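Local coordinates for PPC domain-containing protein (Archaeoglobus fulgidus, PDB 2H6L) that is of unknown function but binds zinc through a cluster of histidines and belongs to the plant and prokaryote conserved (PPC) domain family, at residues A[21-26]-A[103-108]; A[46-51]-A[107-112]; A[25-30]-A[85-90]. One frame throughout, in Å; residues are numbered along the deposited sequence.

Contact 1 (A[21-26]-A[103-108]). With ZN (zinc ion), chain D.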
loop_
_atom_site.group_PDB
_atom_site.type_symbol
_atom_site.label_atom_id
_atom_site.label_comp_id
_atom_site.label_asym_id
_atom_site.label_seq_id
_atom_site.Cartn_x
_atom_site.Cartn_y
_atom_site.Cartn_z
ATOM N N ASP A 21 13.998 -13.759 8.928
ATOM C CA ASP A 21 14.002 -12.602 8.031
ATOM C C ASP A 21 12.740 -12.495 7.183
ATOM O O ASP A 21 12.295 -13.463 6.570
ATOM C CB ASP A 21 15.216 -12.632 7.100
ATOM C CG ASP A 21 15.326 -11.370 6.257
ATOM O OD1 ASP A 21 15.656 -10.311 6.823
ATOM O OD2 ASP A 21 15.066 -11.430 5.038
ATOM N N LEU A 22 12.184 -11.294 7.133
ATOM C CA LEU A 22 10.967 -11.051 6.383
ATOM C C LEU A 22 11.153 -11.331 4.892
ATOM O O LEU A 22 10.408 -12.109 4.310
ATOM C CB LEU A 22 10.510 -9.603 6.608
ATOM C CG LEU A 22 9.012 -9.344 6.438
ATOM C CD1 LEU A 22 8.651 -7.944 6.914
ATOM C CD2 LEU A 22 8.641 -9.538 4.988
ATOM N N VAL A 23 12.159 -10.707 4.281
ATOM C CA VAL A 23 12.407 -10.905 2.859
ATOM C C VAL A 23 12.690 -12.364 2.524
ATOM O O VAL A 23 12.135 -12.908 1.574
ATOM C CB VAL A 23 13.601 -10.060 2.371
ATOM C CG1 VAL A 23 13.711 -10.146 0.851
ATOM C CG2 VAL A 23 13.436 -8.623 2.816
ATOM N N ARG A 24 13.554 -13.001 3.308
ATOM C CA ARG A 24 13.911 -14.397 3.065
ATOM C C ARG A 24 12.725 -15.357 3.084
ATOM O O ARG A 24 12.646 -16.267 2.252
ATOM C CB ARG A 24 14.957 -14.862 4.081
ATOM C CG ARG A 24 16.258 -14.069 4.036
ATOM C CD ARG A 24 16.986 -14.248 2.713
ATOM N NE ARG A 24 18.157 -13.380 2.620
ATOM C CZ ARG A 24 19.032 -13.399 1.618
ATOM N NH1 ARG A 24 18.876 -14.248 0.611
ATOM N NH2 ARG A 24 20.062 -12.565 1.620
ATOM N N GLN A 25 11.807 -15.166 4.027
ATOM C CA GLN A 25 10.642 -16.039 4.122
ATOM C C GLN A 25 9.764 -15.934 2.888
ATOM O O GLN A 25 9.314 -16.939 2.350
ATOM C CB GLN A 25 9.822 -15.704 5.362
ATOM C CG GLN A 25 10.555 -15.994 6.650
ATOM C CD GLN A 25 9.664 -15.890 7.867
ATOM O OE1 GLN A 25 8.711 -16.652 8.021
ATOM N NE2 GLN A 25 9.971 -14.941 8.740
ATOM N N ILE A 26 9.520 -14.711 2.439
ATOM C CA ILE A 26 8.704 -14.512 1.256
ATOM C C ILE A 26 9.376 -15.190 0.067
ATOM O O ILE A 26 8.738 -15.928 -0.682
ATOM C CB ILE A 26 8.511 -13.000 0.967
ATOM C CG1 ILE A 26 7.679 -12.375 2.098
ATOM C CG2 ILE A 26 7.840 -12.802 -0.398
ATOM C CD1 ILE A 26 7.370 -10.891 1.929
ATOM N N GLY A 103 12.207 3.489 3.576
ATOM C CA GLY A 103 13.192 3.260 2.538
ATOM C C GLY A 103 13.127 1.911 1.864
ATOM O O GLY A 103 12.143 1.176 1.978
ATOM N N HIS A 104 14.197 1.605 1.137
ATOM C CA HIS A 104 14.348 0.341 0.442
ATOM C C HIS A 104 14.609 -0.671 1.565
ATOM O O HIS A 104 15.425 -0.421 2.452
ATOM C CB HIS A 104 15.559 0.426 -0.498
ATOM C CG HIS A 104 15.787 -0.805 -1.316
ATOM N ND1 HIS A 104 15.335 -0.935 -2.610
ATOM C CD2 HIS A 104 16.408 -1.972 -1.014
ATOM C CE1 HIS A 104 15.663 -2.130 -3.071
ATOM N NE2 HIS A 104 16.314 -2.778 -2.120
ATOM N N LEU A 105 13.913 -1.801 1.535
ATOM C CA LEU A 105 14.080 -2.814 2.570
ATOM C C LEU A 105 15.143 -3.843 2.204
ATOM O O LEU A 105 15.101 -4.425 1.123
ATOM C CB LEU A 105 12.749 -3.526 2.821
ATOM C CG LEU A 105 12.768 -4.669 3.832
ATOM C CD1 LEU A 105 13.073 -4.113 5.218
ATOM C CD2 LEU A 105 11.416 -5.378 3.819
ATOM N N PHE A 106 16.087 -4.069 3.112
ATOM C CA PHE A 106 17.147 -5.047 2.881
ATOM C C PHE A 106 16.892 -6.286 3.716
ATOM O O PHE A 106 16.990 -7.411 3.220
ATOM C CB PHE A 106 18.512 -4.453 3.231
ATOM C CG PHE A 106 18.993 -3.427 2.243
ATOM C CD1 PHE A 106 19.442 -3.813 0.986
ATOM C CD2 PHE A 106 18.982 -2.077 2.562
ATOM C CE1 PHE A 106 19.875 -2.870 0.061
ATOM C CE2 PHE A 106 19.412 -1.124 1.641
ATOM C CZ PHE A 106 19.858 -1.520 0.391
ATOM N N SER A 107 16.567 -6.077 4.988
ATOM C CA SER A 107 16.264 -7.185 5.892
ATOM C C SER A 107 15.427 -6.709 7.071
ATOM O O SER A 107 15.442 -5.530 7.432
ATOM C CB SER A 107 17.546 -7.818 6.433
ATOM O OG SER A 107 18.191 -6.943 7.349
ATOM N N ALA A 108 14.702 -7.648 7.667
ATOM C CA ALA A 108 13.871 -7.365 8.821
ATOM C C ALA A 108 13.584 -8.658 9.561
ATOM O O ALA A 108 13.208 -9.664 8.963
ATOM C CB ALA A 108 12.564 -6.711 8.394
HETATM ZN ZN ZN D . 14.073 0.194 -3.933
HETATM O O HOH W 1 16.979 -10.107 3.488
#

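Contact 2 (A[46-51]-A[107-112])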
loop_
_atom_site.group_PDB
_atom_site.type_symbol
_atom_site.label_atom_id
_atom_site.label_comp_id
_atom_site.label_asym_id
_atom_site.label_seq_id
_atom_site.Cartn_x
_atom_site.Cartn_y
_atom_site.Cartn_z
ATOM N N VAL A 46 8.139 -5.712 13.407
ATOM C CA VAL A 46 9.449 -6.346 13.307
ATOM C C VAL A 46 10.271 -6.046 14.553
ATOM O O VAL A 46 10.033 -5.054 15.240
ATOM C CB VAL A 46 10.230 -5.829 12.072
ATOM C CG1 VAL A 46 9.443 -6.105 10.797
ATOM C CG2 VAL A 46 10.497 -4.347 12.213
ATOM N N ARG A 47 11.248 -6.903 14.831
ATOM C CA ARG A 47 12.125 -6.737 15.989
ATOM C C ARG A 47 13.338 -5.876 15.640
ATOM O O ARG A 47 13.995 -5.316 16.518
ATOM C CB ARG A 47 12.583 -8.109 16.488
ATOM C CG ARG A 47 11.432 -9.096 16.714
ATOM C CD ARG A 47 11.946 -10.356 17.405
ATOM N NE ARG A 47 12.440 -10.067 18.751
ATOM C CZ ARG A 47 13.368 -10.785 19.377
ATOM N NH1 ARG A 47 13.909 -11.840 18.778
ATOM N NH2 ARG A 47 13.754 -10.448 20.603
ATOM N N SER A 48 13.638 -5.780 14.349
ATOM C CA SER A 48 14.762 -4.972 13.886
ATOM C C SER A 48 14.729 -4.941 12.371
ATOM O O SER A 48 13.935 -5.640 11.750
ATOM C CB SER A 48 16.088 -5.574 14.344
ATOM O OG SER A 48 16.296 -6.835 13.729
ATOM N N ALA A 49 15.608 -4.154 11.767
ATOM C CA ALA A 49 15.603 -4.079 10.323
ATOM C C ALA A 49 16.785 -3.332 9.756
ATOM O O ALA A 49 17.531 -2.665 10.474
ATOM C CB ALA A 49 14.307 -3.409 9.859
ATOM N N VAL A 50 16.948 -3.467 8.445
ATOM C CA VAL A 50 17.986 -2.762 7.719
ATOM C C VAL A 50 17.306 -2.182 6.488
ATOM O O VAL A 50 16.780 -2.913 5.654
ATOM C CB VAL A 50 19.138 -3.690 7.277
ATOM C CG1 VAL A 50 20.144 -2.893 6.443
ATOM C CG2 VAL A 50 19.839 -4.283 8.506
ATOM N N ILE A 51 17.296 -0.858 6.400
ATOM C CA ILE A 51 16.680 -0.168 5.279
ATOM C C ILE A 51 17.743 0.714 4.641
ATOM O O ILE A 51 18.907 0.681 5.037
ATOM C CB ILE A 51 15.512 0.730 5.740
ATOM C CG1 ILE A 51 16.032 1.821 6.677
ATOM C CG2 ILE A 51 14.448 -0.114 6.445
ATOM C CD1 ILE A 51 15.003 2.877 7.019
ATOM N N SER A 107 16.567 -6.077 4.988
ATOM C CA SER A 107 16.264 -7.185 5.892
ATOM C C SER A 107 15.427 -6.709 7.071
ATOM O O SER A 107 15.442 -5.530 7.432
ATOM C CB SER A 107 17.546 -7.818 6.433
ATOM O OG SER A 107 18.191 -6.943 7.349
ATOM N N ALA A 108 14.702 -7.648 7.667
ATOM C CA ALA A 108 13.871 -7.365 8.821
ATOM C C ALA A 108 13.584 -8.658 9.561
ATOM O O ALA A 108 13.208 -9.664 8.963
ATOM C CB ALA A 108 12.564 -6.711 8.394
ATOM N N GLU A 109 13.791 -8.629 10.869
ATOM C CA GLU A 109 13.514 -9.789 11.696
ATOM C C GLU A 109 12.037 -9.668 12.018
ATOM O O GLU A 109 11.591 -8.638 12.512
ATOM C CB GLU A 109 14.330 -9.739 12.977
ATOM C CG GLU A 109 14.277 -11.017 13.782
ATOM C CD GLU A 109 15.142 -10.943 15.022
ATOM O OE1 GLU A 109 16.298 -10.478 14.905
ATOM O OE2 GLU A 109 14.672 -11.353 16.106
ATOM N N VAL A 110 11.281 -10.716 11.729
ATOM C CA VAL A 110 9.848 -10.703 11.980
ATOM C C VAL A 110 9.408 -10.912 13.433
ATOM O O VAL A 110 9.963 -11.754 14.153
ATOM C CB VAL A 110 9.147 -11.779 11.140
ATOM C CG1 VAL A 110 7.682 -11.878 11.544
ATOM C CG2 VAL A 110 9.277 -11.456 9.669
ATOM N N PHE A 111 8.406 -10.137 13.850
ATOM C CA PHE A 111 7.816 -10.286 15.172
ATOM C C PHE A 111 6.489 -10.970 14.858
ATOM O O PHE A 111 6.199 -12.069 15.345
ATOM C CB PHE A 111 7.546 -8.941 15.844
ATOM C CG PHE A 111 6.886 -9.073 17.195
ATOM C CD1 PHE A 111 7.601 -9.557 18.290
ATOM C CD2 PHE A 111 5.539 -8.788 17.356
ATOM C CE1 PHE A 111 6.985 -9.758 19.519
ATOM C CE2 PHE A 111 4.903 -8.986 18.586
ATOM C CZ PHE A 111 5.629 -9.475 19.671
ATOM N N ALA A 112 5.693 -10.302 14.025
ATOM C CA ALA A 112 4.407 -10.809 13.553
ATOM C C ALA A 112 4.180 -10.127 12.210
ATOM O O ALA A 112 4.151 -8.895 12.128
ATOM C CB ALA A 112 3.282 -10.456 14.526
#

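Contact 3 (A[25-30]-A[85-90]). With ZN (zinc ion), chain D.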
loop_
_atom_site.group_PDB
_atom_site.type_symbol
_atom_site.label_atom_id
_atom_site.label_comp_id
_atom_site.label_asym_id
_atom_site.label_seq_id
_atom_site.Cartn_x
_atom_site.Cartn_y
_atom_site.Cartn_z
ATOM N N GLN A 25 11.807 -15.166 4.027
ATOM C CA GLN A 25 10.642 -16.039 4.122
ATOM C C GLN A 25 9.764 -15.934 2.888
ATOM O O GLN A 25 9.314 -16.939 2.350
ATOM C CB GLN A 25 9.822 -15.704 5.362
ATOM C CG GLN A 25 10.555 -15.994 6.650
ATOM C CD GLN A 25 9.664 -15.890 7.867
ATOM O OE1 GLN A 25 8.711 -16.652 8.021
ATOM N NE2 GLN A 25 9.971 -14.941 8.740
ATOM N N ILE A 26 9.520 -14.711 2.439
ATOM C CA ILE A 26 8.704 -14.512 1.256
ATOM C C ILE A 26 9.376 -15.190 0.067
ATOM O O ILE A 26 8.738 -15.928 -0.682
ATOM C CB ILE A 26 8.511 -13.000 0.967
ATOM C CG1 ILE A 26 7.679 -12.375 2.098
ATOM C CG2 ILE A 26 7.840 -12.802 -0.398
ATOM C CD1 ILE A 26 7.370 -10.891 1.929
ATOM N N GLU A 27 10.672 -14.953 -0.095
ATOM C CA GLU A 27 11.405 -15.551 -1.203
ATOM C C GLU A 27 11.323 -17.073 -1.175
ATOM O O GLU A 27 11.266 -17.709 -2.222
ATOM C CB GLU A 27 12.868 -15.084 -1.196
ATOM C CG GLU A 27 13.007 -13.556 -1.231
ATOM C CD GLU A 27 14.300 -13.076 -1.871
ATOM O OE1 GLU A 27 15.357 -13.700 -1.629
ATOM O OE2 GLU A 27 14.261 -12.060 -2.608
ATOM N N GLU A 28 11.308 -17.665 0.016
ATOM C CA GLU A 28 11.212 -19.118 0.103
ATOM C C GLU A 28 9.833 -19.540 -0.378
ATOM O O GLU A 28 9.686 -20.528 -1.097
ATOM C CB GLU A 28 11.448 -19.591 1.539
ATOM C CG GLU A 28 12.900 -19.462 1.988
ATOM C CD GLU A 28 13.092 -19.777 3.460
ATOM O OE1 GLU A 28 12.684 -20.876 3.893
ATOM O OE2 GLU A 28 13.653 -18.925 4.181
ATOM N N PHE A 29 8.816 -18.783 0.017
ATOM C CA PHE A 29 7.458 -19.084 -0.402
ATOM C C PHE A 29 7.342 -19.047 -1.929
ATOM O O PHE A 29 6.773 -19.953 -2.545
ATOM C CB PHE A 29 6.490 -18.066 0.191
ATOM C CG PHE A 29 5.097 -18.196 -0.339
ATOM C CD1 PHE A 29 4.316 -19.292 -0.004
ATOM C CD2 PHE A 29 4.579 -17.239 -1.208
ATOM C CE1 PHE A 29 3.037 -19.440 -0.529
ATOM C CE2 PHE A 29 3.302 -17.374 -1.739
ATOM C CZ PHE A 29 2.526 -18.480 -1.398
ATOM N N LEU A 30 7.879 -17.990 -2.532
ATOM C CA LEU A 30 7.828 -17.818 -3.980
ATOM C C LEU A 30 8.498 -18.968 -4.725
ATOM O O LEU A 30 7.968 -19.459 -5.725
ATOM C CB LEU A 30 8.482 -16.483 -4.370
ATOM C CG LEU A 30 7.842 -15.256 -3.703
ATOM C CD1 LEU A 30 8.672 -13.995 -3.946
ATOM C CD2 LEU A 30 6.442 -15.090 -4.251
ATOM N N LYS A 85 15.883 -16.222 -10.684
ATOM C CA LYS A 85 15.123 -16.658 -9.522
ATOM C C LYS A 85 14.256 -15.518 -9.010
ATOM O O LYS A 85 14.608 -14.345 -9.150
ATOM C CB LYS A 85 16.061 -17.140 -8.410
ATOM C CG LYS A 85 16.937 -16.054 -7.816
ATOM C CD LYS A 85 17.803 -16.593 -6.682
ATOM C CE LYS A 85 16.963 -17.072 -5.507
ATOM N NZ LYS A 85 17.805 -17.555 -4.376
ATOM N N PRO A 86 13.106 -15.845 -8.407
ATOM C CA PRO A 86 12.234 -14.783 -7.896
ATOM C C PRO A 86 12.965 -13.811 -6.966
ATOM O O PRO A 86 13.579 -14.212 -5.975
ATOM C CB PRO A 86 11.110 -15.558 -7.205
ATOM C CG PRO A 86 11.742 -16.889 -6.877
ATOM C CD PRO A 86 12.568 -17.176 -8.091
ATOM N N PHE A 87 12.896 -12.529 -7.306
ATOM C CA PHE A 87 13.562 -11.492 -6.531
ATOM C C PHE A 87 12.571 -10.442 -6.019
ATOM O O PHE A 87 11.776 -9.903 -6.788
ATOM C CB PHE A 87 14.621 -10.819 -7.396
ATOM C CG PHE A 87 15.315 -9.681 -6.718
ATOM C CD1 PHE A 87 16.264 -9.918 -5.732
ATOM C CD2 PHE A 87 15.011 -8.368 -7.058
ATOM C CE1 PHE A 87 16.905 -8.864 -5.093
ATOM C CE2 PHE A 87 15.643 -7.305 -6.426
ATOM C CZ PHE A 87 16.595 -7.552 -5.440
ATOM N N CYS A 88 12.626 -10.155 -4.720
ATOM C CA CYS A 88 11.728 -9.178 -4.109
ATOM C C CYS A 88 12.322 -7.773 -4.042
ATOM O O CYS A 88 13.478 -7.596 -3.672
ATOM C CB CYS A 88 11.348 -9.602 -2.681
ATOM S SG CYS A 88 10.361 -11.111 -2.521
ATOM N N HIS A 89 11.513 -6.782 -4.413
ATOM C CA HIS A 89 11.895 -5.380 -4.343
ATOM C C HIS A 89 10.833 -4.787 -3.431
ATOM O O HIS A 89 9.685 -4.624 -3.834
ATOM C CB HIS A 89 11.810 -4.697 -5.703
ATOM C CG HIS A 89 12.232 -3.261 -5.670
ATOM N ND1 HIS A 89 12.124 -2.423 -6.759
ATOM C CD2 HIS A 89 12.773 -2.519 -4.675
ATOM C CE1 HIS A 89 12.578 -1.228 -6.436
ATOM N NE2 HIS A 89 12.979 -1.256 -5.177
ATOM N N ILE A 90 11.217 -4.454 -2.208
ATOM C CA ILE A 90 10.255 -3.936 -1.245
ATOM C C ILE A 90 10.641 -2.631 -0.580
ATOM O O ILE A 90 11.792 -2.428 -0.202
ATOM C CB ILE A 90 10.022 -4.968 -0.118
ATOM C CG1 ILE A 90 9.616 -6.309 -0.720
ATOM C CG2 ILE A 90 8.962 -4.449 0.861
ATOM C CD1 ILE A 90 9.719 -7.466 0.253
HETATM ZN ZN ZN D . 14.073 0.194 -3.933
HETATM O O HOH W 2 16.063 -14.222 -5.010
#

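Contact 1 (A[21-26]-A[103-108])
In this PPC domain the N-terminal end of helix 22-33 is fastened crosswise to strand 99-110, the short axes lying at 93°, and an N-cap aspartate shares in the join. Asp21, just before the first helical turn, has CG anti to the backbone N (chi1 -174°), which swings the carboxylate to the carbonyl side, where one oxygen meets a helix N-H and the other the strand. Asp21 OD2 caps the helix, accepting from Arg24 N at 2.8 Å through the anti lone pair. Asp21 OD1 accepts from Ala108 N at 3.0 Å, from above the carboxylate plane. A water donates to both Asp21 OD2 and Phe106 O, adding a water-mediated link to the strand; aspartate suits the place because its short arm carries two acceptors. An alanine here would remove both acceptors and would probably loosen the helix start as well as its attachment to the strand. At Leu22 the backbone joins in: Leu22 N lies nearly along the C=O axis of Ala108, 2.7 Å from Ala108 O. Leu22 CB rests on the small methyl of Ala108, and its buried branches reach Ile72 and Leu75 of strand 70-82. Val23, compact and branched, sets CG2 beside the backbone N, against Phe106 O. Earlier in the strand His104 binds zinc through ND1, and next to it Leu105 turns to the helix, where Leu105 CD2 lies 4.0 Å from Val23 CG2.

Contact 2 (A[46-51]-A[107-112])
Strands 45-55 and 99-110 run antiparallel here as neighbours in the main sheet of the PPC domain, and Phe106 and Ser107 form a classic beta bulge opposite Val50. Val50 N donates to Ser107 O at 2.7 Å, and Ser107 N returns the bond to Val50 O. On this face Ser107 OG takes the crowded position between backbone N and carbonyl carbon (chi1 71°) and touches Val50 CG2, which lies beside its own backbone N while CG1 is anti to it. On the other face the methyls of Ala49 and Ala108 meet at 4.0 Å from CB to CB; alanine suits strands that come this close. Val46, its CG1 anti to the carbonyl carbon, sets that methyl against Ala108 CB. Where the chain turns a corner at Arg47, its N-H still bonds to Glu109 O, and Arg47 CG lies at the edge of the Phe111 ring, near its plane. Glu109 reaches out with CG anti to the backbone N and an extended chain, whereas Arg47 bends at chi3 (65°) and crosses the Glu109 side chain obliquely, guanidinium and carboxylate planes 78° apart. Such a steep tilt rules out a flat, two-pronged pairing, and the salt bridge rests on a single bent, weak hydrogen bond, Arg47 NH1 to Glu109 OE2, 2.8 Å long.

Contact 3 (A[25-30]-A[85-90])
Cys88 SG lies at the apolar centre where helix 22-33 is laid on the face of the antiparallel PPC-domain sheet, over strand 85-96, at 147° between the short axes. The sulfur stands beside the backbone N and anti to the carbonyl carbon (chi1 -66°), a torsion that puts it between two branched side chains from successive turns of the helix. Leu30 CD1 touches Cys88 SG at 3.6 Å, and Ile26 CG2 lies 3.7 Å from the same Cys88 SG. Cysteine fits because its side chain is short, so the helix can come close, while the large, polarisable sulfur packs against both aliphatic groups.

Outward, the contact continues at one end, where Leu30 CB lies on the ring of Pro86, 4.0 Å from Pro86 CB. At the other end it thins, Ile26 CD1 only grazing Ile90 CD1. Ile26, Leu30, Pro86, Cys88 and Ile90 are all buried, and the three strand residues are every second one, all directed at the helix.

The polar edge belongs to Glu27. Its CG is anti to the carbonyl carbon, and the chain stretches beyond it so that Glu27 OE2 accepts from Cys88 N at 3.3 Å, a long but fairly straight bond (162° at the hydrogen) that uses the anti lone pair. The methylene CG meanwhile lies against the sulfur, so glutamate serves the apolar and the polar parts at once.

His89 turns away from the helix and binds zinc through His89 NE2 (2.2 Å), with His91 and His104 on the same metal; its ND1 is hydrogen-bonded to Glu114 of the second subunit. Strand 85-96 is thus sandwiched between helix and metal site, with strands 70-82 and 99-110 flanking it in the sheet.

In the fold
The three contacts tie helix 22-33 and three strands of the main antiparallel sheet into one unit of the PPC domain. Contacts 1 and 3 start from overlapping parts of the helix, sharing Gln25 and Ile26, their centres about 9 Å apart, and end on strands 99-110 and 85-96, consecutive in the chain and adjacent in the sheet. Contact 2 starts later, at 46-51, shares Ser107 and Ala108 with contact 1, its centre about 7 Å away, and carries the sheet on to strand 45-55. Contacts 2 and 3, whose segments alternate along the chain, lie farthest apart, about 16 Å between centres. The strands that the helix covers also supply zinc ligands.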